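Local coordinates for Oxidored_FMN domain-containing protein ([Pseudomonas] geniculata N1, PDB 6L6J) that probably oxidises 6-hydroxypseudooxynicotine as an amine oxidase, and binds FMN, a [4Fe-4S] cluster and ADP, at residues K484-G487 with E488-R492; W560-T564 with L565-H569; N572-E576 with A577-I581. All coordinates share one frame; numbering follows the deposited sequence.

Contact 1: residues K484-G487 with E488-R492; sequences KWRG and EGVGR
R486 and E488 face each other across the turn that G487 makes between them, their guanidinium and carboxylate planes 68° apart. The grip is side-on, NE and NH2 converging on one oxygen: R486 NE donates to E488 OE1 at 3.1 Å, on its syn side but tilted out of the carboxylate plane, and R486 NH2 donates to the same OE1 at 3.2 Å, from well above that plane. Both nitrogens arrive from the same face of the carboxylate, while OE1 itself lies in the guanidinium plane. A weaker bond from R486 NE to E488 OE2 (3.0 Å) completes the salt bridge. The glutamate chain kinks at its second torsion (chi2 -61°), which turns the carboxylate back to the arginine.

This is a surface loop leaving strand 483-485, whose antiparallel partner is strand 612-621; R486 also touches L620 of that strand, and V490 O is hydrogen-bonded to T617 OG1. With CG1 anti to its backbone N (chi1 165°), V490 lays that methyl over one guanidinium face, offset toward the rim and 3.3 Å from R486 NH2. With an alanine here instead of R486, the E488 carboxylate would probably lose its charged mate and V490 CG1 the guanidinium it lies over. A water bridges the backbone of the turn, donating to R486 O at 2.7 Å and accepting from G489 N at 2.9 Å. V490 N adds a long, weak bond to E488 OE2.

Contact 2: residues W560-T564 with L565-H569; sequences WTHNT and LEMVH
T564 and E566 meet through their side chains: T564 OG1 donates to E566 OE1 at 2.9 Å, reaching the carboxylate on its anti side and only 17° out of its plane. The glutamate approaches obliquely, its chain extended beyond CG, and the same OE1 also comes close to the threonine CB. Nearer the backbone, E566 CB lies 3.8 Å from T561 CB, the two side chains crossing at about a right angle. Between the main chains, E566 N donates to T561 O at 2.9 Å with an N-H...O angle of 157°, and M567 N adds a weak bond of 3.3 Å to the same T561 O. A bend at the third torsion (chi3 -53°) brings M567 CE to 3.4 Å from H562 CB, oblique to the imidazole. M567 CB also lies 3.5 Å from T561 OG1, a hydroxyl hydrogen-bonded to S558 O. At the turn itself, L565 CD2 comes within 3.9 Å of H562 O.

In the next shell, the second carboxylate oxygen of E566 forms a salt bridge with R271 NE and a hydrogen bond with S269 OG. L565 packs on W263 and A264 of helix 263-266 and on T351 of helix 349-355. T564 O accepts a hydrogen bond from N348 ND2, a residue of the iron-sulfur pocket.

A tight turn at L565, with positive phi, separates the short, weakly bonded helix 561-564 from helix 567-577, which starts just beyond; the turn belongs to the OYE-like second alpha/beta domain and lies beside the FMN and [4Fe-4S] sites.

Contact 3: residues N572-E576 with A577-I581; sequences NSMNE and AGIEI
M574 and I579 are joined through the backbone by a Schellman motif that ends helix 567-577: I579 N donates to M574 O at 2.8 Å (N-H...O 167°), from above the carbonyl plane, and G578, with positive phi, gives a weak bond of 3.3 Å from its N to N575 O. One residue earlier, A577 N still makes a regular helical bond to S573 O at 3.1 Å.

As the chain leaves the helix, the apolar side chain of M574 comes against the residues that follow. M574 CG rests on I579 CG2 at 3.7 Å, the two side chains crossing at a slant. Its thioether runs on nearly straight (chi2 179°, chi3 174°), carrying M574 SD past I579 to I581 CG1 at 3.9 Å, where the two chains cross at about a right angle. The I579 branch that does the touching, CG2, stands anti to its own backbone N. N575 points its CB away from the following residues, yet its amide end turns back, and N575 OD1 lies 3.9 Å from I581 CD1, a van der Waals contact.

The turn thus leads from helix 567-577 into strand 580-582, which pairs in parallel with strand 547-552, completing a beta-alpha-beta crossover. M574 and I579 pack on helix 533-542, through A535 and through A538 and A542, and also touch Y550 and V548 of strand 547-552; E580 OE2 makes a salt bridge with K547 NZ.

In the fold
Contacts 2 and 3 sit at the two ends of helix 567-577, their centres about 15 Å apart, and both belong to the OYE-like second alpha/beta domain. Contact 2 is the one near the redox centres: the L565 side chain is about 6 Å from the bound FMN and that of T564 about 9 Å from the iron-sulfur cluster. Contact 3 leads away from them to strand 580-582. Contact 1, about 23 Å from contact 2 and 25 Å from contact 3 between centres, reaches the same mixed sheet as contact 3 through strand 483-485; its R486 side chain is about 14 Å from the bound ADP.

Contact 1: residues K484-G487 with E488-R492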
ATOM      1  N   LYS A 484     -19.442   5.338  15.195  1.00 35.27           N
ATOM      2  CA  LYS A 484     -18.872   5.985  16.401  1.00 39.43           C
ATOM      3  C   LYS A 484     -18.040   4.958  17.177  1.00 37.68           C
ATOM      4  O   LYS A 484     -18.407   3.772  17.214  1.00 38.30           O
ATOM      5  CB  LYS A 484     -19.981   6.544  17.302  1.00 43.23           C
ATOM      6  CG  LYS A 484     -20.493   7.935  16.922  1.00 49.42           C
ATOM      7  CD  LYS A 484     -21.403   8.553  17.974  1.00 54.78           C
ATOM      8  CE  LYS A 484     -20.768   8.611  19.359  1.00 58.24           C
ATOM      9  NZ  LYS A 484     -21.564   9.439  20.298  1.00 56.83           N
ATOM     10  N   TRP A 485     -16.970   5.405  17.813  1.00 36.35           N
ATOM     11  CA  TRP A 485     -16.223   4.572  18.788  1.00 35.89           C
ATOM     12  C   TRP A 485     -17.055   4.485  20.069  1.00 34.12           C
ATOM     13  O   TRP A 485     -17.622   5.488  20.502  1.00 32.33           O
ATOM     14  CB  TRP A 485     -14.805   5.118  19.001  1.00 35.38           C
ATOM     15  CG  TRP A 485     -14.050   5.163  17.710  1.00 34.11           C
ATOM     16  CD1 TRP A 485     -14.156   6.099  16.724  1.00 31.87           C
ATOM     17  CD2 TRP A 485     -13.131   4.170  17.227  1.00 34.37           C
ATOM     18  NE1 TRP A 485     -13.325   5.788  15.688  1.00 32.10           N
ATOM     19  CE2 TRP A 485     -12.685   4.612  15.963  1.00 33.00           C
ATOM     20  CE3 TRP A 485     -12.614   2.978  17.758  1.00 35.83           C
ATOM     21  CZ2 TRP A 485     -11.764   3.887  15.211  1.00 34.44           C
ATOM     22  CZ3 TRP A 485     -11.694   2.266  17.017  1.00 35.39           C
ATOM     23  CH2 TRP A 485     -11.290   2.708  15.755  1.00 35.59           C
ATOM     24  N   ARG A 486     -17.211   3.267  20.557  1.00 37.83           N
ATOM     25  CA  ARG A 486     -17.989   2.908  21.763  1.00 39.30           C
ATOM     26  C   ARG A 486     -17.042   2.916  22.972  1.00 40.75           C
ATOM     27  O   ARG A 486     -15.795   2.884  22.756  1.00 39.09           O
ATOM     28  CB  ARG A 486     -18.588   1.520  21.538  1.00 42.54           C
ATOM     29  CG  ARG A 486     -17.533   0.422  21.461  1.00 43.61           C
ATOM     30  CD  ARG A 486     -18.076  -0.837  20.823  1.00 45.77           C
ATOM     31  NE  ARG A 486     -19.158  -1.439  21.593  1.00 44.54           N
ATOM     32  CZ  ARG A 486     -19.786  -2.549  21.250  1.00 38.83           C
ATOM     33  NH1 ARG A 486     -19.422  -3.188  20.154  1.00 37.25           N
ATOM     34  NH2 ARG A 486     -20.745  -3.027  22.018  1.00 40.74           N
ATOM     35  N   GLY A 487     -17.598   2.892  24.187  1.00 38.93           N
ATOM     36  CA  GLY A 487     -16.827   3.200  25.404  1.00 43.51           C
ATOM     37  C   GLY A 487     -17.047   2.244  26.564  1.00 44.03           C
ATOM     38  O   GLY A 487     -16.711   2.642  27.703  1.00 45.10           O
ATOM     39  N   GLU A 488     -17.541   1.027  26.320  1.00 45.46           N
ATOM     40  CA  GLU A 488     -17.703   0.002  27.390  1.00 42.89           C
ATOM     41  C   GLU A 488     -16.612  -1.077  27.224  1.00 40.68           C
ATOM     42  O   GLU A 488     -16.652  -2.092  27.950  1.00 39.53           O
ATOM     43  CB  GLU A 488     -19.172  -0.441  27.444  1.00 45.86           C
ATOM     44  CG  GLU A 488     -19.634  -1.377  26.344  1.00 54.63           C
ATOM     45  CD  GLU A 488     -19.545  -0.867  24.907  1.00 61.67           C
ATOM     46  OE1 GLU A 488     -20.615  -0.732  24.242  1.00 57.54           O
ATOM     47  OE2 GLU A 488     -18.400  -0.644  24.431  1.00 63.18           O
ATOM     48  N   GLY A 489     -15.642  -0.857  26.327  1.00 40.04           N
ATOM     49  CA  GLY A 489     -14.479  -1.746  26.116  1.00 39.69           C
ATOM     50  C   GLY A 489     -14.830  -3.041  25.384  1.00 37.90           C
ATOM     51  O   GLY A 489     -13.944  -3.907  25.248  1.00 34.52           O
ATOM     52  N   VAL A 490     -16.084  -3.172  24.948  1.00 35.39           N
ATOM     53  CA  VAL A 490     -16.614  -4.343  24.201  1.00 36.09           C
ATOM     54  C   VAL A 490     -16.182  -4.175  22.732  1.00 37.01           C
ATOM     55  O   VAL A 490     -16.009  -3.008  22.288  1.00 34.18           O
ATOM     56  CB  VAL A 490     -18.143  -4.430  24.416  1.00 35.93           C
ATOM     57  CG1 VAL A 490     -18.872  -5.351  23.438  1.00 33.99           C
ATOM     58  CG2 VAL A 490     -18.457  -4.840  25.846  1.00 37.97           C
ATOM     59  N   GLY A 491     -16.005  -5.278  21.995  1.00 36.21           N
ATOM     60  CA  GLY A 491     -15.885  -5.214  20.530  1.00 35.26           C
ATOM     61  C   GLY A 491     -15.020  -6.303  19.945  1.00 36.10           C
ATOM     62  O   GLY A 491     -15.207  -6.583  18.733  1.00 39.15           O
ATOM     63  N   ARG A 492     -14.071  -6.849  20.715  1.00 36.27           N
ATOM     64  CA  ARG A 492     -13.225  -7.998  20.282  1.00 34.92           C
ATOM     65  C   ARG A 492     -13.265  -9.091  21.342  1.00 35.61           C
ATOM     66  O   ARG A 492     -14.026 -10.022  21.131  1.00 43.75           O
ATOM     67  CB  ARG A 492     -11.788  -7.573  19.969  1.00 34.94           C
ATOM     68  CG  ARG A 492     -10.971  -8.671  19.301  1.00 36.06           C
ATOM     69  CD  ARG A 492      -9.575  -8.215  18.919  1.00 35.68           C
ATOM     70  NE  ARG A 492      -9.593  -7.294  17.799  1.00 36.44           N
ATOM     71  CZ  ARG A 492      -9.650  -7.648  16.516  1.00 37.48           C
ATOM     72  NH1 ARG A 492      -9.704  -8.927  16.171  1.00 39.16           N
ATOM     73  NH2 ARG A 492      -9.670  -6.717  15.581  1.00 34.84           N
TER
HETATM   74  O   HOH W   1     -14.624   0.838  24.148  1.00 50.20           O

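Contact 2: residues W560-T564 with L565-H569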
ATOM      1  N   TRP A 560      -2.052  -5.151  12.881  1.00 23.04           N
ATOM      2  CA  TRP A 560      -2.369  -4.975  11.442  1.00 23.79           C
ATOM      3  C   TRP A 560      -1.203  -4.269  10.722  1.00 23.55           C
ATOM      4  O   TRP A 560      -1.097  -4.420   9.470  1.00 19.80           O
ATOM      5  CB  TRP A 560      -3.679  -4.201  11.261  1.00 24.31           C
ATOM      6  CG  TRP A 560      -4.068  -4.114   9.817  1.00 23.22           C
ATOM      7  CD1 TRP A 560      -4.126  -3.005   9.027  1.00 23.20           C
ATOM      8  CD2 TRP A 560      -4.363  -5.225   8.966  1.00 23.13           C
ATOM      9  NE1 TRP A 560      -4.473  -3.346   7.750  1.00 22.74           N
ATOM     10  CE2 TRP A 560      -4.615  -4.707   7.683  1.00 22.84           C
ATOM     11  CE3 TRP A 560      -4.463  -6.603   9.175  1.00 23.60           C
ATOM     12  CZ2 TRP A 560      -4.984  -5.525   6.621  1.00 22.92           C
ATOM     13  CZ3 TRP A 560      -4.792  -7.413   8.115  1.00 23.79           C
ATOM     14  CH2 TRP A 560      -5.043  -6.876   6.852  1.00 23.63           C
ATOM     15  N   THR A 561      -0.390  -3.503  11.471  1.00 22.40           N
ATOM     16  CA  THR A 561       0.735  -2.707  10.920  1.00 21.86           C
ATOM     17  C   THR A 561       1.868  -3.636  10.477  1.00 21.61           C
ATOM     18  O   THR A 561       2.670  -3.195   9.669  1.00 23.48           O
ATOM     19  CB  THR A 561       1.176  -1.596  11.872  1.00 21.17           C
ATOM     20  OG1 THR A 561       1.633  -2.136  13.109  1.00 21.55           O
ATOM     21  CG2 THR A 561       0.053  -0.616  12.124  1.00 22.45           C
ATOM     22  N   HIS A 562       1.901  -4.891  10.913  1.00 22.23           N
ATOM     23  CA  HIS A 562       2.797  -5.903  10.305  1.00 23.29           C
ATOM     24  C   HIS A 562       2.553  -5.891   8.802  1.00 23.32           C
ATOM     25  O   HIS A 562       3.512  -6.094   8.046  1.00 25.23           O
ATOM     26  CB  HIS A 562       2.543  -7.300  10.876  1.00 26.81           C
ATOM     27  CG  HIS A 562       3.388  -8.362  10.254  1.00 28.21           C
ATOM     28  ND1 HIS A 562       4.776  -8.380  10.392  1.00 28.69           N
ATOM     29  CD2 HIS A 562       3.055  -9.433   9.499  1.00 28.26           C
ATOM     30  CE1 HIS A 562       5.260  -9.422   9.735  1.00 29.28           C
ATOM     31  NE2 HIS A 562       4.227 -10.071   9.162  1.00 29.76           N
ATOM     32  N   ASN A 563       1.302  -5.619   8.414  1.00 22.86           N
ATOM     33  CA  ASN A 563       0.766  -5.743   7.033  1.00 22.19           C
ATOM     34  C   ASN A 563       0.865  -4.404   6.281  1.00 23.74           C
ATOM     35  O   ASN A 563       1.073  -4.434   5.069  1.00 22.80           O
ATOM     36  CB  ASN A 563      -0.666  -6.278   7.034  1.00 20.48           C
ATOM     37  CG  ASN A 563      -0.768  -7.698   7.546  1.00 21.58           C
ATOM     38  OD1 ASN A 563       0.180  -8.483   7.427  1.00 21.93           O
ATOM     39  ND2 ASN A 563      -1.926  -8.043   8.098  1.00 20.54           N
ATOM     40  N   THR A 564       0.709  -3.269   6.961  1.00 24.29           N
ATOM     41  CA  THR A 564       0.871  -1.928   6.361  1.00 23.83           C
ATOM     42  C   THR A 564       2.357  -1.541   6.411  1.00 26.20           C
ATOM     43  O   THR A 564       2.688  -0.443   5.939  1.00 26.73           O
ATOM     44  CB  THR A 564       0.003  -0.909   7.103  1.00 25.12           C
ATOM     45  OG1 THR A 564       0.541  -0.837   8.419  1.00 22.74           O
ATOM     46  CG2 THR A 564      -1.470  -1.277   7.151  1.00 23.61           C
ATOM     47  N   LEU A 565       3.213  -2.410   6.965  1.00 25.93           N
ATOM     48  CA  LEU A 565       4.669  -2.199   7.126  1.00 24.81           C
ATOM     49  C   LEU A 565       4.899  -0.940   7.954  1.00 25.02           C
ATOM     50  O   LEU A 565       5.780  -0.146   7.586  1.00 27.39           O
ATOM     51  CB  LEU A 565       5.322  -2.062   5.756  1.00 25.39           C
ATOM     52  CG  LEU A 565       5.045  -3.192   4.776  1.00 26.47           C
ATOM     53  CD1 LEU A 565       5.521  -2.797   3.375  1.00 25.49           C
ATOM     54  CD2 LEU A 565       5.695  -4.477   5.233  1.00 26.35           C
ATOM     55  N   GLU A 566       4.127  -0.759   9.023  1.00 25.34           N
ATOM     56  CA  GLU A 566       4.255   0.399   9.950  1.00 25.86           C
ATOM     57  C   GLU A 566       4.669  -0.062  11.349  1.00 26.42           C
ATOM     58  O   GLU A 566       5.016   0.810  12.158  1.00 27.13           O
ATOM     59  CB  GLU A 566       2.952   1.193  10.010  1.00 25.05           C
ATOM     60  CG  GLU A 566       2.593   1.852   8.692  1.00 25.99           C
ATOM     61  CD  GLU A 566       1.269   2.608   8.734  1.00 28.77           C
ATOM     62  OE1 GLU A 566       0.212   1.962   8.976  1.00 30.25           O
ATOM     63  OE2 GLU A 566       1.284   3.850   8.568  1.00 27.48           O
ATOM     64  N   MET A 567       4.655  -1.365  11.650  1.00 29.29           N
ATOM     65  CA  MET A 567       4.898  -1.831  13.048  1.00 30.65           C
ATOM     66  C   MET A 567       6.237  -1.268  13.535  1.00 30.08           C
ATOM     67  O   MET A 567       6.243  -0.590  14.573  1.00 30.18           O
ATOM     68  CB  MET A 567       4.909  -3.355  13.208  1.00 29.87           C
ATOM     69  CG  MET A 567       4.517  -3.751  14.639  1.00 30.25           C
ATOM     70  SD  MET A 567       4.777  -5.475  15.117  1.00 27.80           S
ATOM     71  CE  MET A 567       3.892  -6.293  13.790  1.00 30.28           C
ATOM     72  N   VAL A 568       7.312  -1.499  12.778  1.00 27.57           N
ATOM     73  CA  VAL A 568       8.692  -1.119  13.194  1.00 25.71           C
ATOM     74  C   VAL A 568       8.770   0.402  13.399  1.00 25.13           C
ATOM     75  O   VAL A 568       9.537   0.839  14.245  1.00 25.04           O
ATOM     76  CB  VAL A 568       9.724  -1.631  12.175  1.00 25.99           C
ATOM     77  CG1 VAL A 568       9.524  -0.981  10.807  1.00 27.83           C
ATOM     78  CG2 VAL A 568      11.156  -1.440  12.654  1.00 24.89           C
ATOM     79  N   HIS A 569       8.027   1.193  12.627  1.00 26.66           N
ATOM     80  CA  HIS A 569       8.034   2.682  12.700  1.00 24.75           C
ATOM     81  C   HIS A 569       7.169   3.149  13.873  1.00 25.93           C
ATOM     82  O   HIS A 569       7.588   4.116  14.543  1.00 27.33           O
ATOM     83  CB  HIS A 569       7.568   3.331  11.382  1.00 25.16           C
ATOM     84  CG  HIS A 569       8.349   2.883  10.203  1.00 24.57           C
ATOM     85  ND1 HIS A 569       9.702   2.665  10.272  1.00 25.44           N
ATOM     86  CD2 HIS A 569       7.963   2.548   8.958  1.00 25.92           C
ATOM     87  CE1 HIS A 569      10.132   2.238   9.106  1.00 26.89           C
ATOM     88  NE2 HIS A 569       9.075   2.126   8.284  1.00 27.45           N
TER

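Contact 3: residues N572-E576 with A577-I581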
ATOM      1  N   ASN A 572       9.326   2.273  17.074  1.00 29.86           N
ATOM      2  CA  ASN A 572      10.442   3.265  17.163  1.00 32.11           C
ATOM      3  C   ASN A 572       9.889   4.626  17.595  1.00 31.74           C
ATOM      4  O   ASN A 572      10.493   5.245  18.462  1.00 34.08           O
ATOM      5  CB  ASN A 572      11.218   3.467  15.863  1.00 31.21           C
ATOM      6  CG  ASN A 572      12.076   2.275  15.508  1.00 32.70           C
ATOM      7  OD1 ASN A 572      12.199   1.353  16.298  1.00 30.67           O
ATOM      8  ND2 ASN A 572      12.627   2.266  14.298  1.00 35.69           N
ATOM      9  N   SER A 573       8.771   5.052  17.019  1.00 29.40           N
ATOM     10  CA  SER A 573       8.067   6.307  17.371  1.00 30.39           C
ATOM     11  C   SER A 573       7.784   6.345  18.878  1.00 31.10           C
ATOM     12  O   SER A 573       8.062   7.377  19.514  1.00 32.11           O
ATOM     13  CB  SER A 573       6.798   6.424  16.569  1.00 33.84           C
ATOM     14  OG  SER A 573       6.107   7.608  16.892  1.00 38.88           O
ATOM     15  N   MET A 574       7.258   5.245  19.423  1.00 32.38           N
ATOM     16  CA  MET A 574       6.789   5.114  20.826  1.00 31.69           C
ATOM     17  C   MET A 574       8.018   5.135  21.761  1.00 32.38           C
ATOM     18  O   MET A 574       8.038   5.949  22.716  1.00 31.98           O
ATOM     19  CB  MET A 574       5.968   3.820  21.004  1.00 33.13           C
ATOM     20  CG  MET A 574       4.476   3.911  20.575  1.00 32.48           C
ATOM     21  SD  MET A 574       3.528   2.329  20.789  1.00 31.17           S
ATOM     22  CE  MET A 574       1.866   2.842  20.378  1.00 29.40           C
ATOM     23  N   ASN A 575       9.028   4.304  21.493  1.00 29.57           N
ATOM     24  CA  ASN A 575      10.327   4.340  22.216  1.00 30.20           C
ATOM     25  C   ASN A 575      10.875   5.774  22.276  1.00 30.91           C
ATOM     26  O   ASN A 575      11.366   6.169  23.335  1.00 34.63           O
ATOM     27  CB  ASN A 575      11.351   3.401  21.582  1.00 30.03           C
ATOM     28  CG  ASN A 575      10.975   1.953  21.794  1.00 30.46           C
ATOM     29  OD1 ASN A 575      10.116   1.661  22.631  1.00 32.39           O
ATOM     30  ND2 ASN A 575      11.550   1.059  21.008  1.00 29.49           N
ATOM     31  N   GLU A 576      10.767   6.538  21.195  1.00 31.34           N
ATOM     32  CA  GLU A 576      11.391   7.880  21.086  1.00 33.72           C
ATOM     33  C   GLU A 576      10.605   8.849  21.972  1.00 32.95           C
ATOM     34  O   GLU A 576      11.255   9.640  22.691  1.00 32.49           O
ATOM     35  CB  GLU A 576      11.534   8.307  19.619  1.00 34.98           C
ATOM     36  CG  GLU A 576      12.643   7.539  18.874  1.00 37.96           C
ATOM     37  CD  GLU A 576      12.705   7.706  17.351  1.00 41.49           C
ATOM     38  OE1 GLU A 576      12.012   8.617  16.811  1.00 43.62           O
ATOM     39  OE2 GLU A 576      13.447   6.932  16.695  1.00 37.52           O
ATOM     40  N   ALA A 577       9.272   8.746  21.980  1.00 31.75           N
ATOM     41  CA  ALA A 577       8.358   9.611  22.779  1.00 30.52           C
ATOM     42  C   ALA A 577       8.291   9.145  24.246  1.00 30.99           C
ATOM     43  O   ALA A 577       7.601   9.795  25.037  1.00 31.29           O
ATOM     44  CB  ALA A 577       6.975   9.585  22.163  1.00 31.34           C
ATOM     45  N   GLY A 578       8.961   8.044  24.595  1.00 29.50           N
ATOM     46  CA  GLY A 578       8.814   7.392  25.902  1.00 30.37           C
ATOM     47  C   GLY A 578       7.362   7.046  26.181  1.00 31.00           C
ATOM     48  O   GLY A 578       6.877   7.397  27.292  1.00 28.71           O
ATOM     49  N   ILE A 579       6.711   6.410  25.194  1.00 29.08           N
ATOM     50  CA  ILE A 579       5.393   5.730  25.320  1.00 30.41           C
ATOM     51  C   ILE A 579       5.675   4.267  25.703  1.00 29.71           C
ATOM     52  O   ILE A 579       6.340   3.524  24.942  1.00 27.09           O
ATOM     53  CB  ILE A 579       4.528   5.881  24.039  1.00 33.31           C
ATOM     54  CG1 ILE A 579       4.028   7.321  23.854  1.00 33.27           C
ATOM     55  CG2 ILE A 579       3.359   4.886  24.018  1.00 32.77           C
ATOM     56  CD1 ILE A 579       3.131   7.531  22.630  1.00 32.30           C
ATOM     57  N   GLU A 580       5.195   3.881  26.878  1.00 31.81           N
ATOM     58  CA  GLU A 580       5.276   2.499  27.410  1.00 34.31           C
ATOM     59  C   GLU A 580       4.470   1.565  26.488  1.00 34.52           C
ATOM     60  O   GLU A 580       3.306   1.912  26.129  1.00 29.89           O
ATOM     61  CB  GLU A 580       4.727   2.473  28.832  1.00 38.77           C
ATOM     62  CG  GLU A 580       5.434   1.490  29.729  1.00 46.70           C
ATOM     63  CD  GLU A 580       6.878   1.863  30.014  1.00 53.54           C
ATOM     64  OE1 GLU A 580       7.725   0.919  30.059  1.00 54.64           O
ATOM     65  OE2 GLU A 580       7.151   3.093  30.212  1.00 49.42           O
ATOM     66  N   ILE A 581       5.077   0.431  26.112  1.00 31.74           N
ATOM     67  CA  ILE A 581       4.418  -0.668  25.359  1.00 30.92           C
ATOM     68  C   ILE A 581       4.219  -1.860  26.308  1.00 29.66           C
ATOM     69  O   ILE A 581       5.238  -2.440  26.764  1.00 26.19           O
ATOM     70  CB  ILE A 581       5.230  -1.057  24.113  1.00 31.41           C
ATOM     71  CG1 ILE A 581       5.630   0.167  23.293  1.00 32.94           C
ATOM     72  CG2 ILE A 581       4.471  -2.082  23.279  1.00 29.17           C
ATOM     73  CD1 ILE A 581       6.681  -0.120  22.238  1.00 36.14           C
TER